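3-dehydroquinate dehydratase (Aquifex aeolicus, PDB 2EGZ) catalyses the cis-dehydration of 3-dehydroquinate to 3-dehydroshikimate, the third step of the chorismate pathway, through a Schiff-base intermediate with the substrate. Local coordinates at residues S38-Y41 / V42-L46; I60-P63 / E64-G67; L29-D32 / Q33-D36; L97-L100 / Y101-K105. All coordinates share one frame; numbering follows the deposited sequence.

Interaction 1: residues S38-Y41 / V42-L46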
ATOM      1  N   SER B  38      18.734  11.754  12.894  1.00 28.38           N
ATOM      2  CA  SER B  38      18.644  13.156  13.276  1.00 27.50           C
ATOM      3  C   SER B  38      18.878  14.016  12.037  1.00 27.59           C
ATOM      4  O   SER B  38      19.624  13.626  11.140  1.00 27.33           O
ATOM      5  CB  SER B  38      19.685  13.486  14.351  1.00 28.12           C
ATOM      6  OG  SER B  38      20.992  13.135  13.928  1.00 29.14           O
ATOM      7  N   LEU B  39      18.241  15.180  11.990  1.00 26.19           N
ATOM      8  CA  LEU B  39      18.376  16.073  10.848  1.00 27.49           C
ATOM      9  C   LEU B  39      19.820  16.430  10.514  1.00 28.72           C
ATOM     10  O   LEU B  39      20.166  16.603   9.343  1.00 26.87           O
ATOM     11  CB  LEU B  39      17.585  17.363  11.077  1.00 27.70           C
ATOM     12  CG  LEU B  39      16.066  17.269  11.267  1.00 28.01           C
ATOM     13  CD1 LEU B  39      15.490  18.679  11.396  1.00 25.95           C
ATOM     14  CD2 LEU B  39      15.431  16.538  10.090  1.00 28.36           C
ATOM     15  N   ASN B  40      20.670  16.539  11.530  1.00 27.93           N
ATOM     16  CA  ASN B  40      22.056  16.900  11.279  1.00 28.01           C
ATOM     17  C   ASN B  40      22.878  15.743  10.743  1.00 27.54           C
ATOM     18  O   ASN B  40      23.670  15.917   9.815  1.00 27.68           O
ATOM     19  CB  ASN B  40      22.719  17.439  12.545  1.00 30.25           C
ATOM     20  CG  ASN B  40      24.107  17.979  12.275  1.00 31.72           C
ATOM     21  OD1 ASN B  40      24.272  18.924  11.508  1.00 32.01           O
ATOM     22  ND2 ASN B  40      25.114  17.374  12.894  1.00 33.87           N
ATOM     23  N   TYR B  41      22.696  14.566  11.332  1.00 24.83           N
ATOM     24  CA  TYR B  41      23.429  13.385  10.904  1.00 25.97           C
ATOM     25  C   TYR B  41      23.192  13.131   9.420  1.00 24.56           C
ATOM     26  O   TYR B  41      24.132  12.890   8.667  1.00 25.57           O
ATOM     27  CB  TYR B  41      22.979  12.161  11.702  1.00 26.41           C
ATOM     28  CG  TYR B  41      23.821  10.925  11.464  1.00 28.40           C
ATOM     29  CD1 TYR B  41      25.119  10.832  11.972  1.00 28.65           C
ATOM     30  CD2 TYR B  41      23.314   9.840  10.748  1.00 28.82           C
ATOM     31  CE1 TYR B  41      25.889   9.684  11.777  1.00 30.07           C
ATOM     32  CE2 TYR B  41      24.076   8.691  10.545  1.00 30.14           C
ATOM     33  CZ  TYR B  41      25.361   8.618  11.064  1.00 29.56           C
ATOM     34  OH  TYR B  41      26.105   7.476  10.877  1.00 32.44           O
ATOM     35  N   VAL B  42      21.932  13.190   9.001  1.00 22.36           N
ATOM     36  CA  VAL B  42      21.598  12.944   7.603  1.00 21.27           C
ATOM     37  C   VAL B  42      22.065  14.089   6.711  1.00 20.74           C
ATOM     38  O   VAL B  42      22.549  13.858   5.604  1.00 20.60           O
ATOM     39  CB  VAL B  42      20.082  12.727   7.416  1.00 19.98           C
ATOM     40  CG1 VAL B  42      19.798  12.305   5.981  1.00 16.91           C
ATOM     41  CG2 VAL B  42      19.593  11.646   8.379  1.00 18.58           C
ATOM     42  N   LYS B  43      21.933  15.319   7.195  1.00 20.97           N
ATOM     43  CA  LYS B  43      22.372  16.473   6.424  1.00 22.97           C
ATOM     44  C   LYS B  43      23.862  16.358   6.104  1.00 23.13           C
ATOM     45  O   LYS B  43      24.269  16.515   4.951  1.00 24.06           O
ATOM     46  CB  LYS B  43      22.100  17.767   7.196  1.00 23.57           C
ATOM     47  CG  LYS B  43      22.583  19.024   6.491  1.00 25.84           C
ATOM     48  CD  LYS B  43      22.137  20.282   7.219  1.00 26.82           C
ATOM     49  CE  LYS B  43      22.794  21.526   6.639  1.00 27.57           C
ATOM     50  NZ  LYS B  43      24.269  21.539   6.889  1.00 28.90           N
ATOM     51  N   GLU B  44      24.674  16.069   7.120  1.00 23.25           N
ATOM     52  CA  GLU B  44      26.118  15.938   6.929  1.00 22.76           C
ATOM     53  C   GLU B  44      26.463  14.821   5.948  1.00 21.60           C
ATOM     54  O   GLU B  44      27.454  14.909   5.213  1.00 20.42           O
ATOM     55  CB  GLU B  44      26.819  15.677   8.270  1.00 25.33           C
ATOM     56  CG  GLU B  44      26.513  16.712   9.342  1.00 28.71           C
ATOM     57  CD  GLU B  44      27.538  16.721  10.467  1.00 31.05           C
ATOM     58  OE1 GLU B  44      27.937  15.630  10.932  1.00 31.44           O
ATOM     59  OE2 GLU B  44      27.936  17.827  10.896  1.00 33.06           O
ATOM     60  N   LYS B  45      25.655  13.765   5.941  1.00 19.49           N
ATOM     61  CA  LYS B  45      25.882  12.650   5.031  1.00 19.93           C
ATOM     62  C   LYS B  45      25.634  13.112   3.595  1.00 17.86           C
ATOM     63  O   LYS B  45      26.416  12.804   2.699  1.00 17.33           O
ATOM     64  CB  LYS B  45      24.962  11.480   5.379  1.00 20.88           C
ATOM     65  CG  LYS B  45      25.316  10.781   6.684  1.00 24.48           C
ATOM     66  CD  LYS B  45      26.588   9.969   6.536  1.00 26.78           C
ATOM     67  CE  LYS B  45      26.955   9.245   7.825  1.00 29.30           C
ATOM     68  NZ  LYS B  45      27.356  10.181   8.908  1.00 32.56           N
ATOM     69  N   LEU B  46      24.550  13.854   3.385  1.00 17.97           N
ATOM     70  CA  LEU B  46      24.229  14.378   2.053  1.00 18.30           C
ATOM     71  C   LEU B  46      25.344  15.311   1.593  1.00 19.26           C
ATOM     72  O   LEU B  46      25.766  15.280   0.433  1.00 17.28           O
ATOM     73  CB  LEU B  46      22.916  15.163   2.074  1.00 18.62           C
ATOM     74  CG  LEU B  46      21.598  14.414   2.277  1.00 20.28           C
ATOM     75  CD1 LEU B  46      20.466  15.419   2.414  1.00 19.57           C
ATOM     76  CD2 LEU B  46      21.346  13.485   1.096  1.00 18.62           C
TER
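Successive i to i+4 hydrogen bonds open helix 39-51: Val42 N donates to Ser38 O at 3.2 Å with an N-H...O angle of 173°, and Glu44 N reaches Asn40 O at 2.9 Å. Ser38 is the N-cap; its OG accepts a weak capping bond from Tyr41 N and is also hydrogen-bonded to Asp36.

One turn on, the ammonium group of Lys45 sits over a face of the Tyr41 ring. NZ lies 3.6 Å from the ring centroid and 30° off the normal, the geometry of a cation-pi contact, and it is 3.3 Å from both Tyr41 CE1 and CZ. Bends at chi2 and chi4 fold the lysine back over the ring, while its CG packs 3.1 Å from Tyr41 O. Tyr41 OH is fixed by a hydrogen bond to Asp9. Replacing the tyrosine with an alanine would probably leave Lys45 NZ without its aromatic partner and Asp9 without the phenol.

On the outer side, Glu44 CG rests 3.0 Å from Asn40 O.

The helix links strands 26-30 and 55-59 in a beta-alpha-beta unit: Lys45 and Leu46 pack on Leu29 of the first strand, while Leu39, Val42 and Lys43 meet helix 73-80.

Interaction 2: residues I60-P63 / E64-G67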
ATOM      1  N   ILE B  60      13.760   7.439   2.267  1.00 16.78           N
ATOM      2  CA  ILE B  60      13.413   7.070   3.635  1.00 17.60           C
ATOM      3  C   ILE B  60      12.258   6.103   3.430  1.00 17.51           C
ATOM      4  O   ILE B  60      11.112   6.405   3.754  1.00 18.31           O
ATOM      5  CB  ILE B  60      12.932   8.287   4.438  1.00 18.30           C
ATOM      6  CG1 ILE B  60      13.907   9.452   4.247  1.00 19.27           C
ATOM      7  CG2 ILE B  60      12.851   7.924   5.920  1.00 20.44           C
ATOM      8  CD1 ILE B  60      13.442  10.753   4.873  1.00 19.15           C
ATOM      9  N   ARG B  61      12.582   4.942   2.871  1.00 19.06           N
ATOM     10  CA  ARG B  61      11.593   3.923   2.539  1.00 19.78           C
ATOM     11  C   ARG B  61      10.582   3.570   3.620  1.00 20.46           C
ATOM     12  O   ARG B  61      10.945   3.262   4.754  1.00 21.19           O
ATOM     13  CB  ARG B  61      12.295   2.643   2.080  1.00 20.42           C
ATOM     14  CG  ARG B  61      11.373   1.677   1.355  1.00 23.81           C
ATOM     15  CD  ARG B  61      11.018   2.194  -0.032  1.00 26.81           C
ATOM     16  NE  ARG B  61      12.204   2.289  -0.879  1.00 28.64           N
ATOM     17  CZ  ARG B  61      12.884   1.240  -1.338  1.00 32.51           C
ATOM     18  NH1 ARG B  61      12.502   0.001  -1.043  1.00 31.25           N
ATOM     19  NH2 ARG B  61      13.963   1.429  -2.084  1.00 35.71           N
ATOM     20  N   SER B  62       9.307   3.607   3.248  1.00 21.31           N
ATOM     21  CA  SER B  62       8.233   3.268   4.171  1.00 22.55           C
ATOM     22  C   SER B  62       8.297   1.763   4.424  1.00 23.76           C
ATOM     23  O   SER B  62       8.727   0.995   3.562  1.00 21.93           O
ATOM     24  CB  SER B  62       6.875   3.643   3.572  1.00 21.73           C
ATOM     25  OG  SER B  62       6.644   2.973   2.345  1.00 23.99           O
ATOM     26  N   PRO B  63       7.873   1.323   5.617  1.00 25.23           N
ATOM     27  CA  PRO B  63       7.903  -0.104   5.946  1.00 26.54           C
ATOM     28  C   PRO B  63       7.115  -1.007   4.994  1.00 27.25           C
ATOM     29  O   PRO B  63       7.508  -2.145   4.751  1.00 27.77           O
ATOM     30  CB  PRO B  63       7.366  -0.138   7.378  1.00 25.97           C
ATOM     31  CG  PRO B  63       6.467   1.064   7.436  1.00 25.33           C
ATOM     32  CD  PRO B  63       7.280   2.106   6.714  1.00 24.52           C
ATOM     33  N   GLU B  64       6.014  -0.499   4.446  1.00 29.16           N
ATOM     34  CA  GLU B  64       5.195  -1.291   3.530  1.00 30.46           C
ATOM     35  C   GLU B  64       5.897  -1.601   2.213  1.00 30.31           C
ATOM     36  O   GLU B  64       5.547  -2.563   1.532  1.00 30.77           O
ATOM     37  CB  GLU B  64       3.864  -0.587   3.240  1.00 31.48           C
ATOM     38  CG  GLU B  64       3.997   0.892   2.941  1.00 34.07           C
ATOM     39  CD  GLU B  64       3.983   1.742   4.201  1.00 35.34           C
ATOM     40  OE1 GLU B  64       4.512   1.287   5.235  1.00 36.38           O
ATOM     41  OE2 GLU B  64       3.453   2.872   4.153  1.00 36.68           O
ATOM     42  N   GLU B  65       6.882  -0.790   1.845  1.00 29.38           N
ATOM     43  CA  GLU B  65       7.595  -1.035   0.602  1.00 29.37           C
ATOM     44  C   GLU B  65       9.075  -1.359   0.782  1.00 29.48           C
ATOM     45  O   GLU B  65       9.930  -0.884   0.035  1.00 30.31           O
ATOM     46  CB  GLU B  65       7.388   0.139  -0.366  1.00 27.67           C
ATOM     47  CG  GLU B  65       5.956   0.179  -0.898  1.00 28.23           C
ATOM     48  CD  GLU B  65       5.759   1.106  -2.086  1.00 27.61           C
ATOM     49  OE1 GLU B  65       6.592   1.083  -3.016  1.00 25.88           O
ATOM     50  OE2 GLU B  65       4.752   1.845  -2.095  1.00 27.78           O
ATOM     51  N   GLY B  66       9.365  -2.183   1.786  1.00 29.99           N
ATOM     52  CA  GLY B  66      10.734  -2.607   2.033  1.00 31.03           C
ATOM     53  C   GLY B  66      11.594  -1.768   2.955  1.00 31.08           C
ATOM     54  O   GLY B  66      12.788  -2.025   3.085  1.00 32.91           O
ATOM     55  N   GLY B  67      11.006  -0.771   3.602  1.00 30.64           N
ATOM     56  CA  GLY B  67      11.786   0.066   4.492  1.00 30.35           C
ATOM     57  C   GLY B  67      11.450  -0.154   5.952  1.00 29.99           C
ATOM     58  O   GLY B  67      11.149  -1.268   6.373  1.00 29.82           O
TER
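Arg61 and Glu65 are joined by a side-chain to main-chain hydrogen bond: NH1 of Arg61 donates to Glu65 O at 2.9 Å, with an N-H...O angle of 157°. The acceptor lies at the edge of the guanidinium, only 12° out of its plane. Bends at chi2 and chi3 curl the arginine over the backbone, bringing its CG to 3.2 Å from the same Glu65 O.

Among the main-chain bonds, Ser62 O is the hub. It accepts from Glu65 N at 3.1 Å and from Gly67 N at 2.9 Å, the two donors arriving from opposite faces of the carbonyl plane. Gly66 N adds a weak bond to Pro63 O. Together they form a compact turn in the loop that follows strand 55-59 of the TIM barrel and precedes helix 73-80. Arg61 binds 3-dehydroquinate, and here its NH2 is hydrogen-bonded to a tartrate, probably from the crystallisation liquor. The bond to Glu65 O probably helps to hold this substrate-binding guanidinium in place, while the carboxylate of Glu65 turns elsewhere, to Ser92 and to the backbone N of His116, the catalytic proton donor/acceptor.

Two CA-H...O contacts close the turn, Gly67 CA to Arg61 O at 3.3 Å and Pro63 CA to Gly67 O at 3.5 Å. A beta carbon on Gly67 would collide with the carbonyl oxygens of Arg61 and Ser62; at Gly66 the positive phi would press one against the carbonyl oxygen of Glu65.

In the remaining packing, Glu64 lies alongside Pro63, with OE1 3.0 Å from the proline CG. Ser62 OG is buried against Glu64 CG without a polar partner.

Interaction 3: residues L29-D32 / Q33-D36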
ATOM      1  N   LEU B  29      20.971   7.581  -0.281  1.00 13.90           N
ATOM      2  CA  LEU B  29      21.015   7.417   1.163  1.00 16.01           C
ATOM      3  C   LEU B  29      19.725   6.738   1.593  1.00 16.86           C
ATOM      4  O   LEU B  29      18.648   7.322   1.509  1.00 17.09           O
ATOM      5  CB  LEU B  29      21.150   8.771   1.873  1.00 15.89           C
ATOM      6  CG  LEU B  29      22.524   9.451   1.893  1.00 16.80           C
ATOM      7  CD1 LEU B  29      22.957   9.773   0.478  1.00 20.65           C
ATOM      8  CD2 LEU B  29      22.453  10.724   2.724  1.00 20.48           C
ATOM      9  N   ARG B  30      19.839   5.484   2.017  1.00 18.84           N
ATOM     10  CA  ARG B  30      18.679   4.737   2.483  1.00 19.44           C
ATOM     11  C   ARG B  30      18.581   5.029   3.973  1.00 20.72           C
ATOM     12  O   ARG B  30      19.032   4.241   4.805  1.00 21.07           O
ATOM     13  CB  ARG B  30      18.871   3.238   2.236  1.00 20.39           C
ATOM     14  CG  ARG B  30      18.691   2.819   0.779  1.00 21.29           C
ATOM     15  CD  ARG B  30      17.256   3.054   0.319  1.00 22.12           C
ATOM     16  NE  ARG B  30      16.305   2.288   1.126  1.00 23.47           N
ATOM     17  CZ  ARG B  30      15.951   1.030   0.882  1.00 23.41           C
ATOM     18  NH1 ARG B  30      16.462   0.383  -0.158  1.00 24.43           N
ATOM     19  NH2 ARG B  30      15.104   0.410   1.694  1.00 22.64           N
ATOM     20  N   VAL B  31      17.995   6.179   4.295  1.00 20.81           N
ATOM     21  CA  VAL B  31      17.859   6.613   5.677  1.00 23.37           C
ATOM     22  C   VAL B  31      17.083   5.627   6.542  1.00 25.14           C
ATOM     23  O   VAL B  31      17.229   5.622   7.763  1.00 27.19           O
ATOM     24  CB  VAL B  31      17.194   7.997   5.752  1.00 22.75           C
ATOM     25  CG1 VAL B  31      17.174   8.493   7.193  1.00 23.32           C
ATOM     26  CG2 VAL B  31      17.951   8.977   4.864  1.00 22.43           C
ATOM     27  N   ASP B  32      16.263   4.787   5.918  1.00 25.05           N
ATOM     28  CA  ASP B  32      15.498   3.799   6.670  1.00 26.86           C
ATOM     29  C   ASP B  32      16.428   2.728   7.242  1.00 27.11           C
ATOM     30  O   ASP B  32      16.041   1.963   8.127  1.00 26.20           O
ATOM     31  CB  ASP B  32      14.444   3.144   5.774  1.00 26.80           C
ATOM     32  CG  ASP B  32      15.021   2.643   4.466  1.00 27.28           C
ATOM     33  OD1 ASP B  32      15.441   3.488   3.646  1.00 27.02           O
ATOM     34  OD2 ASP B  32      15.062   1.412   4.261  1.00 27.79           O
ATOM     35  N   GLN B  33      17.655   2.683   6.730  1.00 27.34           N
ATOM     36  CA  GLN B  33      18.647   1.711   7.175  1.00 28.19           C
ATOM     37  C   GLN B  33      19.712   2.369   8.052  1.00 27.71           C
ATOM     38  O   GLN B  33      20.713   1.744   8.404  1.00 27.51           O
ATOM     39  CB  GLN B  33      19.304   1.056   5.959  1.00 30.12           C
ATOM     40  CG  GLN B  33      18.319   0.324   5.054  1.00 33.56           C
ATOM     41  CD  GLN B  33      18.120  -1.128   5.447  1.00 36.49           C
ATOM     42  OE1 GLN B  33      17.902  -1.446   6.618  1.00 36.95           O
ATOM     43  NE2 GLN B  33      18.190  -2.021   4.460  1.00 37.21           N
ATOM     44  N   PHE B  34      19.484   3.632   8.396  1.00 26.88           N
ATOM     45  CA  PHE B  34      20.404   4.399   9.233  1.00 27.43           C
ATOM     46  C   PHE B  34      20.143   4.133  10.712  1.00 28.44           C
ATOM     47  O   PHE B  34      18.994   3.994  11.133  1.00 28.29           O
ATOM     48  CB  PHE B  34      20.235   5.900   8.970  1.00 26.43           C
ATOM     49  CG  PHE B  34      21.062   6.428   7.822  1.00 26.55           C
ATOM     50  CD1 PHE B  34      21.252   5.675   6.668  1.00 26.00           C
ATOM     51  CD2 PHE B  34      21.618   7.706   7.888  1.00 25.43           C
ATOM     52  CE1 PHE B  34      21.983   6.186   5.593  1.00 24.73           C
ATOM     53  CE2 PHE B  34      22.349   8.227   6.821  1.00 24.77           C
ATOM     54  CZ  PHE B  34      22.531   7.466   5.671  1.00 25.62           C
ATOM     55  N   SER B  35      21.215   4.074  11.496  1.00 29.49           N
ATOM     56  CA  SER B  35      21.101   3.846  12.932  1.00 31.77           C
ATOM     57  C   SER B  35      20.915   5.188  13.639  1.00 31.88           C
ATOM     58  O   SER B  35      20.806   5.251  14.864  1.00 33.20           O
ATOM     59  CB  SER B  35      22.351   3.149  13.452  1.00 31.65           C
ATOM     60  N   ASP B  36      20.883   6.255  12.848  1.00 31.23           N
ATOM     61  CA  ASP B  36      20.715   7.615  13.353  1.00 30.23           C
ATOM     62  C   ASP B  36      19.967   8.402  12.280  1.00 29.89           C
ATOM     63  O   ASP B  36      20.418   8.460  11.136  1.00 29.59           O
ATOM     64  CB  ASP B  36      22.087   8.254  13.582  1.00 30.64           C
ATOM     65  CG  ASP B  36      22.002   9.613  14.251  1.00 31.81           C
ATOM     66  OD1 ASP B  36      21.066  10.379  13.946  1.00 32.79           O
ATOM     67  OD2 ASP B  36      22.888   9.922  15.079  1.00 33.84           O
TER
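Arg30 O takes the N-H of Gln33 at 2.8 Å with an N-H...O angle of 157°, and Val31 O takes that of Phe34 at 3.1 Å. Both bonds span three residues, the spacing of a 3-10 turn. The turn follows directly on strand 26-30, and Arg30 is the centre of an inverse gamma turn, with a weak bond from Val31 N to Leu29 O.

Within 29-32, Arg30 and Asp32 are joined by a side-on, two-nitrogen grip. Arg30 NE donates to the syn lone pair of Asp32 OD1 at 2.9 Å, almost in the guanidinium plane, while NH2 meets OD2 at 2.8 Å in a salt bridge. The paired bonds fix the rotation of the guanidinium, and OD1 also accepts a weak bond from Arg61 N. Arg30 belongs to the predicted 3-dehydroquinate site, and the carboxylate probably helps to offset the positive charge of Arg30 and the neighbouring Arg61.

Phe34 turns its ring back over the strand end. Val31 CA lies over one face, 4.1 Å from the ring centroid, as a CH-pi contact, and Leu29 CB touches Phe34 CZ at 4.2 Å. Gln33 CG packs beside the carboxylate, 3.5 Å from Asp32 OD2.

Strand 26-30 pairs through Arg30 with Leu7 of strand 2-7 and through Leu29 with Ile57 and Thr59 on the other flank; Leu29 and Phe34 pack against helix 39-51.

Interaction 4: residues L97-L100 / Y101-K105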
ATOM      1  N   LEU B  97       3.111  13.481  -1.323  1.00 27.08           N
ATOM      2  CA  LEU B  97       3.377  13.770  -2.731  1.00 25.36           C
ATOM      3  C   LEU B  97       3.333  15.241  -3.152  1.00 24.96           C
ATOM      4  O   LEU B  97       4.337  15.785  -3.623  1.00 24.19           O
ATOM      5  CB  LEU B  97       2.428  12.954  -3.621  1.00 24.99           C
ATOM      6  CG  LEU B  97       2.497  11.424  -3.515  1.00 23.50           C
ATOM      7  CD1 LEU B  97       1.486  10.807  -4.465  1.00 20.09           C
ATOM      8  CD2 LEU B  97       3.902  10.932  -3.844  1.00 24.19           C
ATOM      9  N   VAL B  98       2.178  15.885  -3.000  1.00 23.17           N
ATOM     10  CA  VAL B  98       2.047  17.289  -3.392  1.00 23.26           C
ATOM     11  C   VAL B  98       3.063  18.150  -2.650  1.00 22.13           C
ATOM     12  O   VAL B  98       3.695  19.030  -3.232  1.00 22.21           O
ATOM     13  CB  VAL B  98       0.625  17.825  -3.098  1.00 23.90           C
ATOM     14  CG1 VAL B  98       0.531  19.295  -3.481  1.00 24.99           C
ATOM     15  CG2 VAL B  98      -0.405  17.008  -3.862  1.00 23.39           C
ATOM     16  N   LYS B  99       3.209  17.873  -1.362  1.00 22.86           N
ATOM     17  CA  LYS B  99       4.133  18.586  -0.491  1.00 25.33           C
ATOM     18  C   LYS B  99       5.586  18.476  -0.970  1.00 25.05           C
ATOM     19  O   LYS B  99       6.275  19.486  -1.123  1.00 24.84           O
ATOM     20  CB  LYS B  99       3.991  18.032   0.929  1.00 26.24           C
ATOM     21  CG  LYS B  99       4.968  18.581   1.947  1.00 31.18           C
ATOM     22  CD  LYS B  99       4.659  18.009   3.326  1.00 33.82           C
ATOM     23  CE  LYS B  99       5.747  18.340   4.331  1.00 35.71           C
ATOM     24  NZ  LYS B  99       5.983  19.801   4.434  1.00 38.37           N
ATOM     25  N   LEU B 100       6.046  17.251  -1.210  1.00 24.63           N
ATOM     26  CA  LEU B 100       7.416  17.030  -1.667  1.00 24.38           C
ATOM     27  C   LEU B 100       7.654  17.561  -3.077  1.00 23.72           C
ATOM     28  O   LEU B 100       8.779  17.921  -3.429  1.00 24.01           O
ATOM     29  CB  LEU B 100       7.765  15.539  -1.594  1.00 24.91           C
ATOM     30  CG  LEU B 100       8.392  15.035  -0.286  1.00 25.65           C
ATOM     31  CD1 LEU B 100       7.638  15.583   0.913  1.00 26.94           C
ATOM     32  CD2 LEU B 100       8.381  13.516  -0.268  1.00 23.86           C
ATOM     33  N   TYR B 101       6.603  17.605  -3.889  1.00 23.18           N
ATOM     34  CA  TYR B 101       6.743  18.128  -5.240  1.00 23.45           C
ATOM     35  C   TYR B 101       7.006  19.631  -5.170  1.00 23.09           C
ATOM     36  O   TYR B 101       7.892  20.152  -5.849  1.00 21.22           O
ATOM     37  CB  TYR B 101       5.477  17.881  -6.062  1.00 24.50           C
ATOM     38  CG  TYR B 101       5.475  18.650  -7.363  1.00 26.99           C
ATOM     39  CD1 TYR B 101       6.277  18.252  -8.433  1.00 28.81           C
ATOM     40  CD2 TYR B 101       4.720  19.816  -7.504  1.00 27.51           C
ATOM     41  CE1 TYR B 101       6.330  18.995  -9.610  1.00 28.10           C
ATOM     42  CE2 TYR B 101       4.766  20.568  -8.676  1.00 28.18           C
ATOM     43  CZ  TYR B 101       5.573  20.152  -9.723  1.00 28.05           C
ATOM     44  OH  TYR B 101       5.632  20.895 -10.878  1.00 28.41           O
ATOM     45  N   ASN B 102       6.226  20.325  -4.347  1.00 23.29           N
ATOM     46  CA  ASN B 102       6.384  21.768  -4.200  1.00 23.54           C
ATOM     47  C   ASN B 102       7.763  22.117  -3.658  1.00 22.36           C
ATOM     48  O   ASN B 102       8.410  23.042  -4.142  1.00 21.86           O
ATOM     49  CB  ASN B 102       5.305  22.341  -3.270  1.00 25.03           C
ATOM     50  CG  ASN B 102       3.916  22.297  -3.886  1.00 26.74           C
ATOM     51  OD1 ASN B 102       3.749  22.545  -5.080  1.00 28.03           O
ATOM     52  ND2 ASN B 102       2.910  21.999  -3.067  1.00 27.99           N
ATOM     53  N   ILE B 103       8.210  21.363  -2.658  1.00 22.41           N
ATOM     54  CA  ILE B 103       9.514  21.587  -2.041  1.00 22.46           C
ATOM     55  C   ILE B 103      10.649  21.392  -3.043  1.00 21.74           C
ATOM     56  O   ILE B 103      11.504  22.260  -3.197  1.00 20.67           O
ATOM     57  CB  ILE B 103       9.737  20.628  -0.851  1.00 24.47           C
ATOM     58  CG1 ILE B 103       8.727  20.934   0.260  1.00 25.88           C
ATOM     59  CG2 ILE B 103      11.163  20.765  -0.327  1.00 23.77           C
ATOM     60  CD1 ILE B 103       8.719  19.926   1.386  1.00 26.47           C
ATOM     61  N   THR B 104      10.652  20.251  -3.725  1.00 21.19           N
ATOM     62  CA  THR B 104      11.701  19.965  -4.702  1.00 21.63           C
ATOM     63  C   THR B 104      11.665  20.933  -5.876  1.00 22.30           C
ATOM     64  O   THR B 104      12.703  21.437  -6.303  1.00 21.37           O
ATOM     65  CB  THR B 104      11.598  18.523  -5.242  1.00 20.90           C
ATOM     66  OG1 THR B 104      10.295  18.305  -5.796  1.00 20.42           O
ATOM     67  CG2 THR B 104      11.849  17.519  -4.126  1.00 19.75           C
ATOM     68  N   LYS B 105      10.466  21.186  -6.393  1.00 23.38           N
ATOM     69  CA  LYS B 105      10.287  22.096  -7.520  1.00 26.23           C
ATOM     70  C   LYS B 105      10.879  23.472  -7.218  1.00 26.74           C
ATOM     71  O   LYS B 105      11.662  24.009  -8.000  1.00 26.72           O
ATOM     72  CB  LYS B 105       8.794  22.245  -7.837  1.00 28.28           C
ATOM     73  CG  LYS B 105       8.478  23.227  -8.959  1.00 31.57           C
ATOM     74  CD  LYS B 105       8.677  22.607 -10.333  1.00 34.40           C
ATOM     75  CE  LYS B 105       8.506  23.648 -11.435  1.00 36.45           C
ATOM     76  NZ  LYS B 105       7.230  24.411 -11.302  1.00 38.17           N
TER
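Leu100 and Thr104 are linked through backbone and side chain alike: Thr104 N donates to Leu100 O at 3.0 Å, and the hydroxyl OG1 stands 2.8 Å from the same oxygen. OG1 is also 3.0 Å from Tyr101 O, which puts both carbonyls within reach of its single proton. The threonine's chi1 of 56° places OG1 between its own backbone N and carbonyl carbon, facing back along the helix.

The other main-chain bonds are regular alpha-helical ones. Tyr101 N reaches Leu97 O at 2.9 Å, Asn102 N reaches Val98 O at 3.1 Å, and Ile103 N reaches Lys99 O with an N-H...O angle of 162°.

Side-chain contacts run between residues four apart. Ile103 and Lys99 lie side by side and point the same way, the isoleucine CD1 4.0 Å from Lys99 CG. With CG1 anti to the carbonyl carbon (chi1 -65°), Ile103 also brings CG1 to 3.2 Å from Lys99 O. With Ile103 cut back to an alanine, a gap is likely to open beside the aliphatic part of Lys99 and next to Ser81 and Pro82. Val98 and Asn102 also lie side by side, CG1 of the valine 3.6 Å from ND2 of the asparagine.

Helix 94-107 connects strands 86-90 and 110-117 of the barrel, with Leu97 and Leu100 set on Ile89 and Leu100, Tyr101 and Thr104 on Leu111. The chemistry divides accordingly: the sheet-facing side is mainly apolar, the Thr104 hydroxyl turned to helix carbonyls, whereas Lys99 carries its charge away to a salt bridge with Glu78 of helix 73-80.

Overall arrangement
Interactions 2 and 3 lie at strand ends near the substrate pocket, where a weak bond joins them and Arg30 and Arg61 come together beside the bound tartrate. Interaction 3 is the buried contact and interaction 2 is partly buried; both rely on tight turns and guanidinium bonds. Interactions 1 and 3 touch, Tyr41 CE2 lying 3.8 Å from Phe34 CD2, and share the unit of strand 26-30, helix 39-51 and strand 55-59. Interaction 4 belongs to the unit joining strands 86-90 and 110-117 and touches none of the others. Interaction 1 is a surface contact with a cation-pi pair, whereas interaction 4, partly buried, rests on backbone bonds and a threonine hydroxyl, with aliphatic side chains facing the sheet.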